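Local coordinates for protein 5'-nucleotidase SURE (Aquifex aeolicus, PDB 2WQK) that probably removes the phosphate from nucleoside 5'-monophosphates, using one divalent metal cation per subunit, at residues A124-I138 and Y159-E171. Numbering follows the deposited sequence.
Sequences AFSAFGRENIMFEEI and YLNVNIPNLRYEE
The N166 amide is gripped at both ends by the loop between strand 124-128 and the helix beginning at F135. With CG anti to the backbone N (chi1 -171°), the group reaches across: OD1 accepts a hydrogen bond from M134 N at 2.8 Å, almost straight at 176°, while ND2 donates one to N132 O at 3.1 Å. N132 O lies in the amide plane, yet ND2 stands above the carbonyl plane of N132. This double hold fixes the amide's rotation. M134 crosses N166 at about a right angle, and its bent chain brings CE to 3.5 Å from L167 C.

In the first turn of the helix, E137 folds back at chi2 (-67°), and OE1 takes Y169 N through its anti lone pair at 2.9 Å. E137 OE1 also stands 3.9 Å from E170 OE1; R168 pairs with E170, and K140 with E137, which probably eases the repulsion.

Strands 124-128 and 159-165 run parallel, bonded from A124 N–L160 O to F128 N–I164 O, and with the intervening helix 135-152 form a beta-alpha-beta unit of the SurE sheet. On the face turned to helix 135-152, F125 runs alongside V162 (CD1 to CB 3.8 Å), and I164 CD1 sits at the edge of the F125 ring. I138 meets I164 obliquely, CG2 to CD1 3.7 Å. On the other face, a water accepts from S126 OG and donates to N161 OD1 and V162 O; N98 also binds N161, N163 and S126, whose side chain touches that of the sodium ligand N94.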
loop_
_atom_site.group_PDB
_atom_site.type_symbol
_atom_site.label_atom_id
_atom_site.label_comp_id
_atom_site.label_asym_id
_atom_site.label_seq_id
_atom_site.Cartn_x
_atom_site.Cartn_y
_atom_site.Cartn_z
ATOM N N ALA A 124 -11.426 -19.287 14.443
ATOM C CA ALA A 124 -10.304 -18.317 14.432
ATOM C C ALA A 124 -9.595 -18.411 15.800
ATOM O O ALA A 124 -10.294 -18.474 16.821
ATOM C CB ALA A 124 -10.810 -16.867 14.240
ATOM N N PHE A 125 -8.248 -18.372 15.800
ATOM C CA PHE A 125 -7.475 -18.384 17.038
ATOM C C PHE A 125 -6.534 -17.184 17.011
ATOM O O PHE A 125 -5.799 -16.980 16.032
ATOM C CB PHE A 125 -6.584 -19.637 17.059
ATOM C CG PHE A 125 -7.349 -20.952 17.099
ATOM C CD1 PHE A 125 -7.904 -21.404 18.289
ATOM C CD2 PHE A 125 -7.445 -21.769 15.982
ATOM C CE1 PHE A 125 -8.580 -22.620 18.346
ATOM C CE2 PHE A 125 -8.116 -22.995 16.052
ATOM C CZ PHE A 125 -8.667 -23.402 17.212
ATOM N N SER A 126 -6.525 -16.440 18.119
ATOM C CA SER A 126 -5.663 -15.267 18.289
ATOM C C SER A 126 -5.028 -15.296 19.677
ATOM O O SER A 126 -5.664 -15.718 20.626
ATOM C CB SER A 126 -6.500 -13.987 18.137
ATOM O OG SER A 126 -7.090 -13.958 16.855
ATOM N N ALA A 127 -3.766 -14.850 19.736
ATOM C CA ALA A 127 -2.990 -14.742 20.982
ATOM C C ALA A 127 -3.189 -13.376 21.661
ATOM O O ALA A 127 -2.926 -12.343 21.043
ATOM C CB ALA A 127 -1.481 -14.944 20.671
ATOM N N PHE A 128 -3.585 -13.402 22.927
ATOM C CA PHE A 128 -3.725 -12.187 23.728
ATOM C C PHE A 128 -2.398 -11.952 24.417
ATOM O O PHE A 128 -2.141 -12.449 25.531
ATOM C CB PHE A 128 -4.852 -12.310 24.742
ATOM C CG PHE A 128 -4.996 -11.092 25.642
ATOM C CD1 PHE A 128 -5.490 -9.892 25.122
ATOM C CD2 PHE A 128 -4.707 -11.163 26.989
ATOM C CE1 PHE A 128 -5.674 -8.790 25.891
ATOM C CE2 PHE A 128 -4.893 -10.046 27.790
ATOM C CZ PHE A 128 -5.373 -8.866 27.239
ATOM N N GLY A 129 -1.553 -11.253 23.676
ATOM C CA GLY A 129 -0.200 -10.878 24.108
ATOM C C GLY A 129 0.360 -9.922 23.085
ATOM O O GLY A 129 -0.188 -9.770 21.967
ATOM N N ARG A 130 1.464 -9.279 23.441
ATOM C CA ARG A 130 2.161 -8.374 22.502
ATOM C C ARG A 130 3.561 -8.905 22.221
ATOM O O ARG A 130 3.925 -9.124 21.060
ATOM C CB ARG A 130 2.254 -6.956 23.076
ATOM C CG ARG A 130 0.924 -6.187 23.123
ATOM C CD ARG A 130 0.886 -5.223 24.302
ATOM N NE ARG A 130 -0.129 -4.183 24.141
ATOM C CZ ARG A 130 0.044 -3.035 23.486
ATOM N NH1 ARG A 130 1.202 -2.744 22.901
ATOM N NH2 ARG A 130 -0.958 -2.166 23.411
ATOM N N GLU A 131 4.322 -9.121 23.295
ATOM C CA GLU A 131 5.726 -9.519 23.209
ATOM C C GLU A 131 5.913 -10.928 23.743
ATOM O O GLU A 131 5.202 -11.362 24.663
ATOM C CB GLU A 131 6.619 -8.574 24.040
ATOM C CG GLU A 131 6.790 -7.152 23.495
ATOM C CD GLU A 131 7.539 -6.245 24.456
ATOM O OE1 GLU A 131 8.460 -6.730 25.148
ATOM O OE2 GLU A 131 7.208 -5.042 24.518
ATOM N N ASN A 132 6.906 -11.612 23.178
ATOM C CA ASN A 132 7.325 -12.934 23.629
ATOM C C ASN A 132 6.117 -13.838 23.763
ATOM O O ASN A 132 5.864 -14.434 24.814
ATOM C CB ASN A 132 8.068 -12.865 24.967
ATOM C CG ASN A 132 9.158 -11.813 24.979
ATOM O OD1 ASN A 132 9.924 -11.682 24.023
ATOM N ND2 ASN A 132 9.229 -11.046 26.077
ATOM N N ILE A 133 5.365 -13.933 22.679
ATOM C CA ILE A 133 4.203 -14.793 22.688
ATOM C C ILE A 133 4.621 -16.266 22.579
ATOM O O ILE A 133 5.346 -16.663 21.641
ATOM C CB ILE A 133 3.245 -14.430 21.544
ATOM C CG1 ILE A 133 2.733 -12.990 21.733
ATOM C CG2 ILE A 133 2.079 -15.432 21.513
ATOM C CD1 ILE A 133 1.875 -12.466 20.599
ATOM N N MET A 134 4.090 -17.058 23.492
ATOM C CA MET A 134 4.395 -18.499 23.563
ATOM C C MET A 134 3.448 -19.309 22.651
ATOM O O MET A 134 2.544 -20.009 23.122
ATOM C CB MET A 134 4.280 -18.977 25.003
ATOM C CG MET A 134 5.337 -18.327 25.930
ATOM S SD MET A 134 5.198 -18.845 27.656
ATOM C CE MET A 134 3.867 -17.784 28.204
ATOM N N PHE A 135 3.657 -19.198 21.341
ATOM C CA PHE A 135 2.754 -19.839 20.376
ATOM C C PHE A 135 2.661 -21.350 20.547
ATOM O O PHE A 135 1.620 -21.912 20.323
ATOM C CB PHE A 135 3.180 -19.498 18.962
ATOM C CG PHE A 135 2.945 -18.067 18.604
ATOM C CD1 PHE A 135 1.646 -17.611 18.313
ATOM C CD2 PHE A 135 3.992 -17.169 18.528
ATOM C CE1 PHE A 135 1.450 -16.285 18.014
ATOM C CE2 PHE A 135 3.775 -15.844 18.185
ATOM C CZ PHE A 135 2.499 -15.422 17.925
ATOM N N GLU A 136 3.760 -22.025 20.933
ATOM C CA GLU A 136 3.656 -23.472 21.124
ATOM C C GLU A 136 2.831 -23.870 22.326
ATOM O O GLU A 136 2.149 -24.891 22.270
ATOM C CB GLU A 136 5.034 -24.131 21.192
ATOM C CG GLU A 136 5.799 -23.942 19.929
ATOM C CD GLU A 136 7.109 -24.710 19.919
ATOM O OE1 GLU A 136 7.514 -25.213 20.977
ATOM O OE2 GLU A 136 7.710 -24.792 18.845
ATOM N N GLU A 137 2.877 -23.078 23.402
ATOM C CA GLU A 137 2.001 -23.297 24.528
ATOM C C GLU A 137 0.546 -23.039 24.133
ATOM O O GLU A 137 -0.338 -23.799 24.468
ATOM C CB GLU A 137 2.361 -22.392 25.704
ATOM C CG GLU A 137 3.768 -22.663 26.299
ATOM C CD GLU A 137 3.859 -24.009 26.953
ATOM O OE1 GLU A 137 2.928 -24.432 27.639
ATOM O OE2 GLU A 137 4.908 -24.665 26.788
ATOM N N ILE A 138 0.318 -21.947 23.418
ATOM C CA ILE A 138 -1.033 -21.607 22.977
ATOM C C ILE A 138 -1.621 -22.691 22.076
ATOM O O ILE A 138 -2.819 -23.019 22.176
ATOM C CB ILE A 138 -1.052 -20.218 22.287
ATOM C CG1 ILE A 138 -0.838 -19.136 23.348
ATOM C CG2 ILE A 138 -2.368 -19.964 21.502
ATOM C CD1 ILE A 138 -0.549 -17.736 22.798
ATOM N N TYR A 159 -19.741 -19.374 13.767
ATOM C CA TYR A 159 -18.319 -19.773 13.727
ATOM C C TYR A 159 -17.687 -19.255 15.006
ATOM O O TYR A 159 -18.253 -18.375 15.650
ATOM C CB TYR A 159 -17.603 -19.331 12.457
ATOM C CG TYR A 159 -17.575 -17.830 12.203
ATOM C CD1 TYR A 159 -16.389 -17.138 12.311
ATOM C CD2 TYR A 159 -18.715 -17.111 11.806
ATOM C CE1 TYR A 159 -16.315 -15.774 12.129
ATOM C CE2 TYR A 159 -18.642 -15.735 11.601
ATOM C CZ TYR A 159 -17.445 -15.078 11.757
ATOM O OH TYR A 159 -17.355 -13.719 11.556
ATOM N N LEU A 160 -16.562 -19.846 15.412
ATOM C CA LEU A 160 -15.984 -19.527 16.709
ATOM C C LEU A 160 -14.798 -18.571 16.598
ATOM O O LEU A 160 -13.929 -18.748 15.771
ATOM C CB LEU A 160 -15.540 -20.808 17.434
ATOM C CG LEU A 160 -16.623 -21.863 17.618
ATOM C CD1 LEU A 160 -16.003 -23.091 18.351
ATOM C CD2 LEU A 160 -17.855 -21.353 18.353
ATOM N N ASN A 161 -14.762 -17.634 17.541
ATOM C CA ASN A 161 -13.678 -16.700 17.704
ATOM C C ASN A 161 -12.977 -16.924 19.036
ATOM O O ASN A 161 -13.594 -16.776 20.074
ATOM C CB ASN A 161 -14.126 -15.239 17.631
ATOM C CG ASN A 161 -12.944 -14.317 17.568
ATOM O OD1 ASN A 161 -11.984 -14.570 16.808
ATOM N ND2 ASN A 161 -12.964 -13.250 18.400
ATOM N N VAL A 162 -11.735 -17.437 18.964
ATOM C CA VAL A 162 -11.023 -17.887 20.184
ATOM C C VAL A 162 -9.826 -17.001 20.433
ATOM O O VAL A 162 -9.037 -16.755 19.510
ATOM C CB VAL A 162 -10.572 -19.359 20.035
ATOM C CG1 VAL A 162 -9.856 -19.838 21.312
ATOM C CG2 VAL A 162 -11.769 -20.264 19.705
ATOM N N ASN A 163 -9.702 -16.489 21.672
ATOM C CA ASN A 163 -8.510 -15.733 22.077
ATOM C C ASN A 163 -7.894 -16.473 23.261
ATOM O O ASN A 163 -8.623 -16.880 24.180
ATOM C CB ASN A 163 -8.854 -14.296 22.479
ATOM C CG ASN A 163 -9.084 -13.410 21.261
ATOM O OD1 ASN A 163 -8.187 -12.656 20.856
ATOM N ND2 ASN A 163 -10.316 -13.502 20.666
ATOM N N ILE A 164 -6.572 -16.596 23.227
ATOM C CA ILE A 164 -5.849 -17.354 24.267
ATOM C C ILE A 164 -4.834 -16.455 24.937
ATOM O O ILE A 164 -4.017 -15.850 24.274
ATOM C CB ILE A 164 -5.109 -18.573 23.678
ATOM C CG1 ILE A 164 -6.013 -19.427 22.779
ATOM C CG2 ILE A 164 -4.447 -19.410 24.792
ATOM C CD1 ILE A 164 -5.959 -19.008 21.254
ATOM N N PRO A 165 -4.876 -16.379 26.277
ATOM C CA PRO A 165 -3.845 -15.631 27.003
ATOM C C PRO A 165 -2.424 -16.143 26.759
ATOM O O PRO A 165 -2.226 -17.333 26.534
ATOM C CB PRO A 165 -4.189 -15.907 28.480
ATOM C CG PRO A 165 -5.483 -16.429 28.565
ATOM C CD PRO A 165 -5.861 -16.975 27.182
ATOM N N ASN A 166 -1.455 -15.235 26.854
ATOM C CA ASN A 166 -0.062 -15.594 26.686
ATOM C C ASN A 166 0.491 -16.180 27.967
ATOM O O ASN A 166 1.228 -15.509 28.700
ATOM C CB ASN A 166 0.758 -14.394 26.253
ATOM C CG ASN A 166 2.159 -14.764 25.861
ATOM O OD1 ASN A 166 2.401 -15.886 25.448
ATOM N ND2 ASN A 166 3.090 -13.811 25.974
ATOM N N LEU A 167 0.080 -17.409 28.236
ATOM C CA LEU A 167 0.497 -18.144 29.417
ATOM C C LEU A 167 0.968 -19.528 29.041
ATOM O O LEU A 167 0.572 -20.097 28.016
ATOM C CB LEU A 167 -0.690 -18.294 30.360
ATOM C CG LEU A 167 -1.252 -17.039 31.024
ATOM C CD1 LEU A 167 -2.609 -17.319 31.679
ATOM C CD2 LEU A 167 -0.270 -16.479 32.045
ATOM N N ARG A 168 1.793 -20.122 29.910
ATOM C CA ARG A 168 2.049 -21.524 29.752
ATOM C C ARG A 168 0.759 -22.311 29.852
ATOM O O ARG A 168 -0.163 -21.928 30.583
ATOM C CB ARG A 168 3.030 -22.015 30.831
ATOM C CG ARG A 168 4.403 -21.473 30.659
ATOM C CD ARG A 168 5.355 -22.019 31.747
ATOM N NE ARG A 168 5.183 -23.465 31.951
ATOM C CZ ARG A 168 4.584 -24.047 32.994
ATOM N NH1 ARG A 168 4.080 -23.337 34.007
ATOM N NH2 ARG A 168 4.491 -25.369 33.030
ATOM N N TYR A 169 0.695 -23.426 29.115
ATOM C CA TYR A 169 -0.494 -24.267 29.067
ATOM C C TYR A 169 -1.024 -24.603 30.449
ATOM O O TYR A 169 -2.196 -24.496 30.734
ATOM C CB TYR A 169 -0.193 -25.534 28.275
ATOM C CG TYR A 169 -1.288 -26.553 28.140
ATOM C CD1 TYR A 169 -2.429 -26.279 27.389
ATOM C CD2 TYR A 169 -1.148 -27.838 28.658
ATOM C CE1 TYR A 169 -3.404 -27.209 27.215
ATOM C CE2 TYR A 169 -2.134 -28.783 28.496
ATOM C CZ TYR A 169 -3.268 -28.469 27.768
ATOM O OH TYR A 169 -4.253 -29.431 27.594
ATOM N N GLU A 170 -0.122 -24.967 31.349
ATOM C CA GLU A 170 -0.556 -25.372 32.677
ATOM C C GLU A 170 -1.053 -24.223 33.545
ATOM O O GLU A 170 -1.693 -24.467 34.595
ATOM C CB GLU A 170 0.585 -26.127 33.378
ATOM C CG GLU A 170 1.011 -27.375 32.600
ATOM C CD GLU A 170 2.001 -27.096 31.437
ATOM O OE1 GLU A 170 2.481 -25.944 31.242
ATOM O OE2 GLU A 170 2.308 -28.070 30.715
ATOM N N GLU A 171 -0.745 -22.988 33.145
ATOM C CA GLU A 171 -1.192 -21.799 33.857
ATOM C C GLU A 171 -2.535 -21.249 33.337
ATOM O O GLU A 171 -3.110 -20.381 33.961
ATOM C CB GLU A 171 -0.153 -20.683 33.753
ATOM C CG GLU A 171 1.153 -20.940 34.532
ATOM C CD GLU A 171 0.950 -20.964 36.047
ATOM O OE1 GLU A 171 -0.112 -20.538 36.566
ATOM O OE2 GLU A 171 1.891 -21.416 36.731
HETATM O O HOH W 1 -9.400 -15.272 17.123
HETATM O O HOH W 2 3.528 -26.822 28.868
#